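2-dehydropantoate 2-reductase (Enterococcus faecium DO, PDB 5X20) probably catalyses the NADPH-dependent reduction of ketopantoate to pantoate, the second step from 3-methyl-2-oxobutanoate on the way to pantothenate. Local coordinates at residues T272-I277 against L301-E306; I122-T127 against Y182-K187; G16-Q21 against A46-K51. One frame throughout, in Å; residues are numbered along the deposited sequence.

How the contacts relate
From the N terminus, contact 3 closes first: after helix 10-21 the chain runs through strand 25-30 and helix 33-42 before strand 44-48 and its turn come back against the helix, within the nucleotide-binding part. Contact 2 then closes a longer loop, bringing strand 122-127 of the large mixed sheet against helix 180-201 and so joining the N-terminal and C-terminal family regions. Contact 1 closes last, a mostly helical loop within the C-terminal region, between the turn that carries E273 and helix 293-308. The three loops follow in series, none nested or crossed. Contacts 1 and 3 lie on opposite sides of the chain's centre; the nearest atoms of contacts 1 and 2 are about 6 Å apart.

Contact 1: T272-I277 against L301-E306; sequences TEIDYI and LVHAKE. With NAD (nicotinamide-adenine-dinucleotide), chain G.
T272 meets E306 through two bonds on one carboxylate oxygen: its backbone N donates to E306 OE2 at 3.1 Å and 167°, and T272 OG1 donates to E306 OE2 at 3.0 Å, the two arriving from opposite faces of the carboxylate plane. Water 1 adds a third donor to that oxygen and also bonds T272 O. A chi1 of 73° lets OG1 also accept from I274 N at 3.3 Å, an ST turn. E273 turns away from the helix, and its two carboxylate oxygens each take a ribose hydroxyl, OE1 from NAD O2D and OE2 from NAD O3D; the T272-E306 bonds thus hold the turn carrying this NAD-binding residue to helix 293-308. I274 reaches back, CG2 lying 3.5 Å from H303 CE1. At D275, H303 NE2 donates to OD1 near the ring plane, 2.7 Å away, a bond to be read with caution because OD1 sits too close to another atom in the model. H303 ND1 donates to a second carboxylate, E306 OE1, at 2.8 Å, which fixes the ring's rotation. Helix 260-267 covers T272 and E306 through L265, helix 180-201 packs on V302 through I200, and T213 of the second subunit packs against H303.

Contact 2: I122-T127 against Y182-K187; sequences IYIGNT and YSIYRK. With AOT (2-oxidanylidene-2-phenylazanyl-ethanoic acid), chain H; SO4 (sulfate ion), chain O.
N126 and K187 run alongside each other, pointing opposite ways, where the end of strand 122-127 meets helix 180-201. Followed outward, K187 has its CB 3.6 Å from N126 ND2, and CG stays beside the same amide nitrogen at 4.1 Å. CG is anti to the backbone N (chi1 167°), which carries the chain past N126; the later bends, at chi2 and chi4, bring CE onto T127 O. CD passes T127 O at the edge of contact range, and CE comes to 3.0 Å from T127 O. NZ ends at the bound 2-oxo-2-phenylaminoethanoic acid (AOT), but its modelled separation from AOT O1 is too short to be trusted; weak hydrogen bonds from NZ to N105 and N191 are also present. N105 and N191 bond AOT as well, so the lysine tip lies within the ligand site, where N105 also binds the dinucleotide.

N126 ND2 makes two weak bonds to the helix: to S183 O at 3.1 Å with a bent angle of 124°, and to S183 OG at 3.4 Å. Further back along the strand the contact becomes apolar, with I124 CD1 against I184 CD1 at 3.6 Å, the two side chains crossing at about a right angle. R186 NH1 and NH2 bond a sulfate, probably from the crystallisation liquor, and NH2 also forms a salt bridge to E240.

The contact joins the Rossmann-type sheet to a helix of the C-terminal region beside the ligand site. The axes of segments 122-127 and 182-187 approach to 8.0 Å, their N-to-C directions 34° apart. Strand 122-127 runs between strands 99-102 and 147-151 in the large sheet, and helix 238-247 packs on the helix through R186.

Contact 3: G16-Q21 against A46-K51; sequences GLMLHQ and ANFNGK
The Rossmann-type nucleotide-binding unit, whose first helix is 10-21, is the setting here: that helix receives the ring of F48 from the hairpin formed by strands 44-48 and 51-55. M18 CG comes to the ring's edge, near its plane, 3.8 Å from F48 CZ, and the two side chains cross at about a right angle. M18 SD lies 5.4 Å from the F48 ring centroid and 70° off the ring normal, an oblique Met-aromatic contact. L17 CD1 touches F48 CD2 at 3.8 Å and A46 CB at the same distance, and so bridges two residues on one side of strand 44-48. In F48, CG anti to the backbone N (chi1 -160°) puts the ring edge at M18. A turn consistent with the glycine-rich Rossmann turn leads into this helix, and A10 N and M11 N bond the NAD. A type I' turn from F48 to K51 reverses the chain, and F48 and K51 exchange backbone bonds, F48 N to K51 O at 2.9 Å. Q21 OE1 lies 3.6 Å from F48 CE2, obliquely to the ring; the side chain is poorly ordered, so this contact is less certain. L141 of strand 138-141 also packs on L17 and F48.

Contact 1: T272-I277 against L301-E306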
loop_
_atom_site.group_PDB
_atom_site.type_symbol
_atom_site.label_atom_id
_atom_site.label_comp_id
_atom_site.label_asym_id
_atom_site.label_seq_id
_atom_site.Cartn_x
_atom_site.Cartn_y
_atom_site.Cartn_z
ATOM N N THR A 272 -5.329 -9.789 -9.783
ATOM C CA THR A 272 -3.891 -9.906 -9.984
ATOM C C THR A 272 -3.368 -11.314 -9.635
ATOM O O THR A 272 -4.041 -12.123 -9.000
ATOM C CB THR A 272 -3.113 -8.930 -9.082
ATOM O OG1 THR A 272 -3.161 -9.400 -7.724
ATOM C CG2 THR A 272 -3.718 -7.508 -9.181
ATOM N N GLU A 273 -2.139 -11.523 -10.023
ATOM C CA GLU A 273 -1.394 -12.736 -9.751
ATOM C C GLU A 273 -0.618 -12.727 -8.400
ATOM O O GLU A 273 0.293 -13.547 -8.184
ATOM C CB GLU A 273 -0.399 -12.898 -10.869
ATOM C CG GLU A 273 -1.032 -13.309 -12.193
ATOM C CD GLU A 273 0.046 -13.507 -13.285
ATOM O OE1 GLU A 273 0.918 -12.605 -13.423
ATOM O OE2 GLU A 273 0.032 -14.588 -13.933
ATOM N N ILE A 274 -0.999 -11.832 -7.503
ATOM C CA ILE A 274 -0.250 -11.637 -6.271
ATOM C C ILE A 274 -0.046 -12.919 -5.412
ATOM O O ILE A 274 1.009 -13.104 -4.859
ATOM C CB ILE A 274 -0.867 -10.489 -5.442
ATOM C CG1 ILE A 274 0.097 -10.024 -4.342
ATOM C CG2 ILE A 274 -2.189 -10.895 -4.814
ATOM C CD1 ILE A 274 1.289 -9.228 -4.841
ATOM N N ASP A 275 -1.045 -13.785 -5.345
ATOM C CA ASP A 275 -0.919 -15.025 -4.566
ATOM C C ASP A 275 0.174 -15.952 -5.076
ATOM O O ASP A 275 0.606 -16.812 -4.353
ATOM C CB ASP A 275 -2.263 -15.789 -4.505
ATOM C CG ASP A 275 -3.288 -15.025 -3.767
ATOM O OD1 ASP A 275 -2.961 -14.365 -2.770
ATOM O OD2 ASP A 275 -4.454 -15.029 -4.151
ATOM N N TYR A 276 0.547 -15.786 -6.339
ATOM C CA TYR A 276 1.546 -16.624 -6.950
ATOM C C TYR A 276 2.942 -16.018 -6.902
ATOM O O TYR A 276 3.908 -16.614 -7.412
ATOM C CB TYR A 276 1.166 -16.884 -8.390
ATOM C CG TYR A 276 -0.150 -17.622 -8.481
ATOM C CD1 TYR A 276 -1.343 -16.925 -8.460
ATOM C CD2 TYR A 276 -0.197 -19.018 -8.536
ATOM C CE1 TYR A 276 -2.542 -17.587 -8.510
ATOM C CE2 TYR A 276 -1.400 -19.695 -8.613
ATOM C CZ TYR A 276 -2.562 -18.974 -8.602
ATOM O OH TYR A 276 -3.766 -19.594 -8.721
ATOM N N ILE A 277 3.032 -14.781 -6.423
ATOM C CA ILE A 277 4.304 -14.097 -6.384
ATOM C C ILE A 277 4.663 -13.898 -4.905
ATOM O O ILE A 277 5.182 -14.811 -4.297
ATOM C CB ILE A 277 4.230 -12.800 -7.207
ATOM C CG1 ILE A 277 3.793 -13.157 -8.634
ATOM C CG2 ILE A 277 5.575 -12.136 -7.266
ATOM C CD1 ILE A 277 3.347 -11.930 -9.422
ATOM N N LEU A 301 -2.489 -5.965 1.146
ATOM C CA LEU A 301 -2.789 -4.658 0.555
ATOM C C LEU A 301 -3.339 -4.792 -0.856
ATOM O O LEU A 301 -4.275 -4.110 -1.214
ATOM C CB LEU A 301 -1.532 -3.750 0.533
ATOM C CG LEU A 301 -1.170 -3.250 1.922
ATOM C CD1 LEU A 301 0.243 -2.687 1.925
ATOM C CD2 LEU A 301 -2.158 -2.195 2.435
ATOM N N VAL A 302 -2.731 -5.637 -1.668
ATOM C CA VAL A 302 -3.195 -5.790 -3.039
ATOM C C VAL A 302 -4.600 -6.387 -3.068
ATOM O O VAL A 302 -5.446 -5.941 -3.834
ATOM C CB VAL A 302 -2.200 -6.607 -3.864
ATOM C CG1 VAL A 302 -2.764 -6.983 -5.240
ATOM C CG2 VAL A 302 -0.950 -5.788 -4.064
ATOM N N HIS A 303 -4.857 -7.405 -2.244
ATOM C CA HIS A 303 -6.232 -7.974 -2.154
ATOM C C HIS A 303 -7.210 -6.902 -1.707
ATOM O O HIS A 303 -8.359 -6.851 -2.191
ATOM C CB HIS A 303 -6.321 -9.220 -1.227
ATOM C CG HIS A 303 -5.698 -10.440 -1.813
ATOM N ND1 HIS A 303 -5.890 -10.803 -3.126
ATOM C CD2 HIS A 303 -4.868 -11.375 -1.286
ATOM C CE1 HIS A 303 -5.180 -11.893 -3.397
ATOM N NE2 HIS A 303 -4.561 -12.261 -2.289
ATOM N N ALA A 304 -6.787 -6.070 -0.758
ATOM C CA ALA A 304 -7.688 -5.035 -0.272
ATOM C C ALA A 304 -7.979 -4.057 -1.416
ATOM O O ALA A 304 -9.068 -3.563 -1.551
ATOM C CB ALA A 304 -7.140 -4.305 0.926
ATOM N N LYS A 305 -6.968 -3.758 -2.184
ATOM C CA LYS A 305 -7.135 -2.876 -3.278
ATOM C C LYS A 305 -8.108 -3.436 -4.304
ATOM O O LYS A 305 -9.026 -2.722 -4.748
ATOM C CB LYS A 305 -5.788 -2.585 -3.921
ATOM C CG LYS A 305 -5.868 -1.513 -4.999
ATOM C CD LYS A 305 -6.196 -0.171 -4.366
ATOM C CE LYS A 305 -6.394 0.858 -5.453
ATOM N NZ LYS A 305 -6.552 2.205 -4.869
ATOM N N GLU A 306 -7.926 -4.698 -4.645
ATOM C CA GLU A 306 -8.904 -5.419 -5.494
ATOM C C GLU A 306 -10.321 -5.345 -4.979
ATOM O O GLU A 306 -11.222 -4.948 -5.705
ATOM C CB GLU A 306 -8.561 -6.887 -5.598
ATOM C CG GLU A 306 -7.231 -7.204 -6.263
ATOM C CD GLU A 306 -6.822 -8.656 -6.051
ATOM O OE1 GLU A 306 -7.308 -9.313 -5.078
ATOM O OE2 GLU A 306 -5.974 -9.148 -6.838
HETATM P PA NAD G . -3.307 -11.212 -20.342
HETATM O O1A NAD G . -4.131 -10.787 -19.166
HETATM O O2A NAD G . -3.108 -10.279 -21.534
HETATM O O5B NAD G . -3.970 -12.532 -20.943
HETATM C C5B NAD G . -4.279 -13.634 -20.118
HETATM C C4B NAD G . -5.601 -14.269 -20.515
HETATM O O4B NAD G . -6.605 -13.421 -20.010
HETATM C C3B NAD G . -5.846 -14.370 -22.018
HETATM O O3B NAD G . -6.586 -15.530 -22.265
HETATM C C2B NAD G . -6.684 -13.172 -22.309
HETATM O O2B NAD G . -7.494 -13.229 -23.475
HETATM C C1B NAD G . -7.502 -13.153 -21.040
HETATM N N9A NAD G . -8.044 -11.813 -20.859
HETATM C C8A NAD G . -7.372 -10.674 -20.936
HETATM N N7A NAD G . -8.199 -9.641 -20.753
HETATM C C5A NAD G . -9.421 -10.136 -20.575
HETATM C C6A NAD G . -10.755 -9.575 -20.345
HETATM N N6A NAD G . -10.955 -8.237 -20.251
HETATM N N1A NAD G . -11.748 -10.459 -20.248
HETATM C C2A NAD G . -11.574 -11.786 -20.314
HETATM N N3A NAD G . -10.402 -12.391 -20.549
HETATM C C4A NAD G . -9.312 -11.595 -20.672
HETATM O O3 NAD G . -1.942 -11.659 -19.657
HETATM P PN NAD G . -0.456 -11.591 -20.259
HETATM O O1N NAD G . -0.002 -10.145 -20.025
HETATM O O2N NAD G . -0.286 -12.219 -21.614
HETATM O O5D NAD G . 0.311 -12.424 -19.129
HETATM C C5D NAD G . 0.432 -13.835 -19.253
HETATM C C4D NAD G . 1.560 -14.378 -18.369
HETATM O O4D NAD G . 2.809 -13.812 -18.819
HETATM C C3D NAD G . 1.333 -13.881 -16.955
HETATM O O3D NAD G . 1.694 -14.846 -15.987
HETATM C C2D NAD G . 2.215 -12.639 -16.861
HETATM O O2D NAD G . 2.609 -12.308 -15.524
HETATM C C1D NAD G . 3.376 -13.057 -17.744
HETATM N N1N NAD G . 4.193 -11.981 -18.285
HETATM C C2N NAD G . 3.581 -10.923 -18.865
HETATM C C3N NAD G . 4.364 -9.868 -19.365
HETATM C C7N NAD G . 3.769 -8.678 -20.086
HETATM O O7N NAD G . 4.522 -7.807 -20.500
HETATM N N7N NAD G . 2.476 -8.629 -20.422
HETATM C C4N NAD G . 5.765 -9.992 -19.296
HETATM C C5N NAD G . 6.359 -11.157 -18.734
HETATM C C6N NAD G . 5.570 -12.161 -18.258
HETATM O O HOH W 1 -5.746 -11.708 -6.666
#

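Contact 2: I122-T127 against Y182-K187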
loop_
_atom_site.group_PDB
_atom_site.type_symbol
_atom_site.label_atom_id
_atom_site.label_comp_id
_atom_site.label_asym_id
_atom_site.label_seq_id
_atom_site.Cartn_x
_atom_site.Cartn_y
_atom_site.Cartn_z
ATOM N N ILE A 122 7.124 -31.841 -19.475
ATOM C CA ILE A 122 6.986 -30.505 -18.904
ATOM C C ILE A 122 8.278 -29.736 -18.996
ATOM O O ILE A 122 9.303 -30.204 -18.539
ATOM C CB ILE A 122 6.537 -30.538 -17.426
ATOM C CG1 ILE A 122 5.192 -31.280 -17.313
ATOM C CG2 ILE A 122 6.336 -29.115 -16.921
ATOM C CD1 ILE A 122 4.688 -31.484 -15.893
ATOM N N TYR A 123 8.165 -28.533 -19.546
ATOM C CA TYR A 123 9.230 -27.564 -19.591
ATOM C C TYR A 123 8.746 -26.268 -18.937
ATOM O O TYR A 123 7.607 -25.870 -19.130
ATOM C CB TYR A 123 9.593 -27.312 -21.052
ATOM C CG TYR A 123 10.011 -28.599 -21.746
ATOM C CD1 TYR A 123 9.074 -29.481 -22.209
ATOM C CD2 TYR A 123 11.341 -28.942 -21.832
ATOM C CE1 TYR A 123 9.436 -30.680 -22.739
ATOM C CE2 TYR A 123 11.736 -30.126 -22.391
ATOM C CZ TYR A 123 10.777 -31.010 -22.823
ATOM O OH TYR A 123 11.136 -32.214 -23.385
ATOM N N ILE A 124 9.593 -25.657 -18.133
ATOM C CA ILE A 124 9.253 -24.439 -17.469
ATOM C C ILE A 124 10.345 -23.403 -17.578
ATOM O O ILE A 124 11.522 -23.707 -17.692
ATOM C CB ILE A 124 8.984 -24.572 -15.953
ATOM C CG1 ILE A 124 10.085 -25.350 -15.335
ATOM C CG2 ILE A 124 7.672 -25.261 -15.737
ATOM C CD1 ILE A 124 10.358 -24.970 -13.907
ATOM N N GLY A 125 9.900 -22.159 -17.453
ATOM C CA GLY A 125 10.789 -21.036 -17.450
ATOM C C GLY A 125 10.089 -19.718 -17.201
ATOM O O GLY A 125 8.986 -19.679 -16.677
ATOM N N ASN A 126 10.741 -18.655 -17.657
ATOM C CA ASN A 126 10.210 -17.343 -17.597
ATOM C C ASN A 126 10.740 -16.551 -18.772
ATOM O O ASN A 126 11.501 -17.055 -19.590
ATOM C CB ASN A 126 10.556 -16.663 -16.277
ATOM C CG ASN A 126 12.036 -16.590 -16.020
ATOM O OD1 ASN A 126 12.803 -16.323 -16.887
ATOM N ND2 ASN A 126 12.427 -16.854 -14.835
ATOM N N THR A 127 10.266 -15.327 -18.893
ATOM C CA THR A 127 10.577 -14.541 -20.028
ATOM C C THR A 127 10.723 -13.084 -19.628
ATOM O O THR A 127 10.101 -12.622 -18.684
ATOM C CB THR A 127 9.493 -14.706 -21.108
ATOM O OG1 THR A 127 9.862 -13.968 -22.268
ATOM C CG2 THR A 127 8.124 -14.227 -20.622
ATOM N N TYR A 182 16.428 -21.204 -9.804
ATOM C CA TYR A 182 17.145 -19.961 -9.446
ATOM C C TYR A 182 16.631 -18.838 -10.310
ATOM O O TYR A 182 16.234 -17.765 -9.831
ATOM C CB TYR A 182 18.657 -20.127 -9.688
ATOM C CG TYR A 182 19.455 -18.949 -9.239
ATOM C CD1 TYR A 182 19.504 -17.774 -10.006
ATOM C CD2 TYR A 182 20.154 -18.982 -8.043
ATOM C CE1 TYR A 182 20.213 -16.670 -9.577
ATOM C CE2 TYR A 182 20.907 -17.884 -7.613
ATOM C CZ TYR A 182 20.911 -16.726 -8.352
ATOM O OH TYR A 182 21.613 -15.653 -7.887
ATOM N N SER A 183 16.574 -19.103 -11.592
ATOM C CA SER A 183 16.091 -18.112 -12.532
ATOM C C SER A 183 14.620 -17.666 -12.292
ATOM O O SER A 183 14.295 -16.505 -12.419
ATOM C CB SER A 183 16.244 -18.678 -13.924
ATOM O OG SER A 183 15.675 -17.747 -14.816
ATOM N N ILE A 184 13.740 -18.598 -11.916
ATOM C CA ILE A 184 12.333 -18.279 -11.606
ATOM C C ILE A 184 12.242 -17.434 -10.336
ATOM O O ILE A 184 11.539 -16.476 -10.298
ATOM C CB ILE A 184 11.474 -19.577 -11.547
ATOM C CG1 ILE A 184 11.195 -20.022 -12.972
ATOM C CG2 ILE A 184 10.156 -19.351 -10.830
ATOM C CD1 ILE A 184 10.905 -21.506 -13.157
ATOM N N TYR A 185 13.001 -17.773 -9.326
ATOM C CA TYR A 185 12.981 -16.978 -8.107
ATOM C C TYR A 185 13.490 -15.578 -8.332
ATOM O O TYR A 185 12.988 -14.620 -7.743
ATOM C CB TYR A 185 13.858 -17.638 -7.014
ATOM C CG TYR A 185 13.050 -18.533 -6.106
ATOM C CD1 TYR A 185 12.142 -17.992 -5.224
ATOM C CD2 TYR A 185 13.200 -19.932 -6.135
ATOM C CE1 TYR A 185 11.415 -18.791 -4.365
ATOM C CE2 TYR A 185 12.473 -20.755 -5.287
ATOM C CZ TYR A 185 11.559 -20.173 -4.416
ATOM O OH TYR A 185 10.864 -20.928 -3.533
ATOM N N ARG A 186 14.517 -15.464 -9.181
ATOM C CA ARG A 186 15.133 -14.199 -9.406
ATOM C C ARG A 186 14.167 -13.270 -10.108
ATOM O O ARG A 186 14.067 -12.088 -9.777
ATOM C CB ARG A 186 16.434 -14.389 -10.196
ATOM C CG ARG A 186 17.092 -13.098 -10.638
ATOM C CD ARG A 186 18.482 -13.436 -11.150
ATOM N NE ARG A 186 19.220 -12.268 -11.634
ATOM C CZ ARG A 186 19.154 -11.809 -12.890
ATOM N NH1 ARG A 186 18.383 -12.386 -13.782
ATOM N NH2 ARG A 186 19.870 -10.732 -13.251
ATOM N N LYS A 187 13.495 -13.792 -11.124
ATOM C CA LYS A 187 12.509 -13.002 -11.836
ATOM C C LYS A 187 11.302 -12.728 -10.911
ATOM O O LYS A 187 10.705 -11.648 -10.964
ATOM C CB LYS A 187 12.135 -13.705 -13.126
ATOM C CG LYS A 187 10.916 -13.169 -13.837
ATOM C CD LYS A 187 11.081 -11.976 -14.701
ATOM C CE LYS A 187 9.979 -12.066 -15.756
ATOM N NZ LYS A 187 9.080 -10.924 -15.776
HETATM C C1 AOT H . 8.835 -7.364 -16.678
HETATM N N1 AOT H . 7.570 -7.326 -16.339
HETATM O O1 AOT H . 7.320 -9.496 -15.977
HETATM C C2 AOT H . 9.764 -6.878 -15.787
HETATM O O2 AOT H . 5.223 -6.891 -15.675
HETATM O O3 AOT H . 4.697 -8.843 -15.318
HETATM C C8 AOT H . 5.526 -8.035 -15.673
HETATM C C7 AOT H . 6.890 -8.384 -16.033
HETATM C C4 AOT H . 11.095 -6.886 -16.131
HETATM C C6 AOT H . 11.519 -7.359 -17.354
HETATM C C5 AOT H . 10.588 -7.849 -18.218
HETATM C C3 AOT H . 9.255 -7.854 -17.897
HETATM S S SO4 O . 18.767 -10.643 -17.253
HETATM O O1 SO4 O . 18.233 -9.310 -17.669
HETATM O O2 SO4 O . 19.252 -11.351 -18.465
HETATM O O3 SO4 O . 19.822 -10.425 -16.235
HETATM O O4 SO4 O . 17.663 -11.453 -16.651
#

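Contact 3: G16-Q21 against A46-K51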
loop_
_atom_site.group_PDB
_atom_site.type_symbol
_atom_site.label_atom_id
_atom_site.label_comp_id
_atom_site.label_asym_id
_atom_site.label_seq_id
_atom_site.Cartn_x
_atom_site.Cartn_y
_atom_site.Cartn_z
ATOM N N GLY A 16 2.646 -16.338 -30.435
ATOM C CA GLY A 16 1.927 -16.882 -31.559
ATOM C C GLY A 16 2.254 -16.167 -32.866
ATOM O O GLY A 16 2.500 -16.800 -33.881
ATOM N N LEU A 17 2.235 -14.847 -32.804
ATOM C CA LEU A 17 2.548 -14.025 -33.948
ATOM C C LEU A 17 3.965 -14.331 -34.443
ATOM O O LEU A 17 4.164 -14.635 -35.619
ATOM C CB LEU A 17 2.502 -12.558 -33.525
ATOM C CG LEU A 17 1.425 -11.629 -34.081
ATOM C CD1 LEU A 17 1.977 -10.213 -34.137
ATOM C CD2 LEU A 17 0.961 -12.080 -35.457
ATOM N N MET A 18 4.948 -14.234 -33.545
ATOM C CA MET A 18 6.345 -14.481 -33.907
ATOM C C MET A 18 6.560 -15.892 -34.398
ATOM O O MET A 18 7.243 -16.083 -35.399
ATOM C CB MET A 18 7.280 -14.160 -32.739
ATOM C CG MET A 18 7.334 -12.677 -32.479
ATOM S SD MET A 18 8.110 -12.135 -30.935
ATOM C CE MET A 18 9.826 -12.283 -31.366
ATOM N N LEU A 19 5.930 -16.876 -33.756
ATOM C CA LEU A 19 6.071 -18.241 -34.219
ATOM C C LEU A 19 5.414 -18.458 -35.594
ATOM O O LEU A 19 5.939 -19.194 -36.445
ATOM C CB LEU A 19 5.518 -19.224 -33.215
ATOM C CG LEU A 19 6.389 -19.365 -31.976
ATOM C CD1 LEU A 19 5.554 -19.948 -30.832
ATOM C CD2 LEU A 19 7.633 -20.212 -32.215
ATOM N N HIS A 20 4.298 -17.782 -35.830
ATOM C CA HIS A 20 3.611 -17.848 -37.118
ATOM C C HIS A 20 4.422 -17.160 -38.231
ATOM O O HIS A 20 4.518 -17.676 -39.333
ATOM C CB HIS A 20 2.220 -17.232 -36.985
ATOM C CG HIS A 20 1.508 -17.001 -38.282
ATOM N ND1 HIS A 20 0.728 -17.976 -38.880
ATOM C CD2 HIS A 20 1.404 -15.895 -39.063
ATOM C CE1 HIS A 20 0.186 -17.483 -39.980
ATOM N NE2 HIS A 20 0.590 -16.227 -40.117
ATOM N N GLN A 21 5.025 -16.018 -37.941
ATOM C CA GLN A 21 5.795 -15.287 -38.950
ATOM C C GLN A 21 7.015 -16.057 -39.430
ATOM O O GLN A 21 7.560 -15.736 -40.465
ATOM C CB GLN A 21 6.225 -13.916 -38.437
ATOM C CG GLN A 21 5.073 -12.927 -38.472
ATOM C CD GLN A 21 5.368 -11.578 -37.838
ATOM O OE1 GLN A 21 6.388 -11.394 -37.156
ATOM N NE2 GLN A 21 4.461 -10.619 -38.053
ATOM N N ALA A 46 -1.878 -6.138 -34.420
ATOM C CA ALA A 46 -0.787 -5.755 -33.548
ATOM C C ALA A 46 -0.135 -4.459 -34.010
ATOM O O ALA A 46 0.123 -4.270 -35.186
ATOM C CB ALA A 46 0.250 -6.859 -33.491
ATOM N N ASN A 47 0.119 -3.573 -33.064
ATOM C CA ASN A 47 1.137 -2.588 -33.265
ATOM C C ASN A 47 2.421 -3.312 -32.913
ATOM O O ASN A 47 2.742 -3.483 -31.741
ATOM C CB ASN A 47 0.917 -1.357 -32.396
ATOM C CG ASN A 47 1.974 -0.293 -32.613
ATOM O OD1 ASN A 47 2.984 -0.507 -33.291
ATOM N ND2 ASN A 47 1.772 0.842 -31.997
ATOM N N PHE A 48 3.134 -3.767 -33.935
ATOM C CA PHE A 48 4.348 -4.539 -33.728
ATOM C C PHE A 48 5.587 -3.708 -34.030
ATOM O O PHE A 48 5.965 -3.522 -35.186
ATOM C CB PHE A 48 4.320 -5.810 -34.596
ATOM C CG PHE A 48 5.263 -6.905 -34.145
ATOM C CD1 PHE A 48 6.274 -6.656 -33.229
ATOM C CD2 PHE A 48 5.135 -8.189 -34.657
ATOM C CE1 PHE A 48 7.132 -7.669 -32.832
ATOM C CE2 PHE A 48 5.990 -9.204 -34.264
ATOM C CZ PHE A 48 6.991 -8.943 -33.350
ATOM N N ASN A 49 6.210 -3.206 -32.970
ATOM C CA ASN A 49 7.367 -2.324 -33.081
ATOM C C ASN A 49 7.096 -1.096 -33.930
ATOM O O ASN A 49 8.008 -0.554 -34.501
ATOM C CB ASN A 49 8.562 -3.100 -33.593
ATOM C CG ASN A 49 8.962 -4.191 -32.608
ATOM O OD1 ASN A 49 8.933 -3.987 -31.402
ATOM N ND2 ASN A 49 9.282 -5.364 -33.105
ATOM N N GLY A 50 5.852 -0.624 -33.935
ATOM C CA GLY A 50 5.453 0.608 -34.638
ATOM C C GLY A 50 4.608 0.357 -35.838
ATOM O O GLY A 50 3.930 1.265 -36.332
ATOM N N LYS A 51 4.672 -0.877 -36.345
ATOM C CA LYS A 51 4.023 -1.210 -37.612
ATOM C C LYS A 51 2.757 -1.956 -37.388
ATOM O O LYS A 51 2.758 -2.920 -36.665
ATOM C CB LYS A 51 4.937 -2.058 -38.497
ATOM C CG LYS A 51 6.007 -1.211 -39.173
ATOM C CD LYS A 51 5.634 -1.076 -40.662
ATOM C CE LYS A 51 6.254 -2.254 -41.410
ATOM N NZ LYS A 51 5.396 -2.739 -42.510
#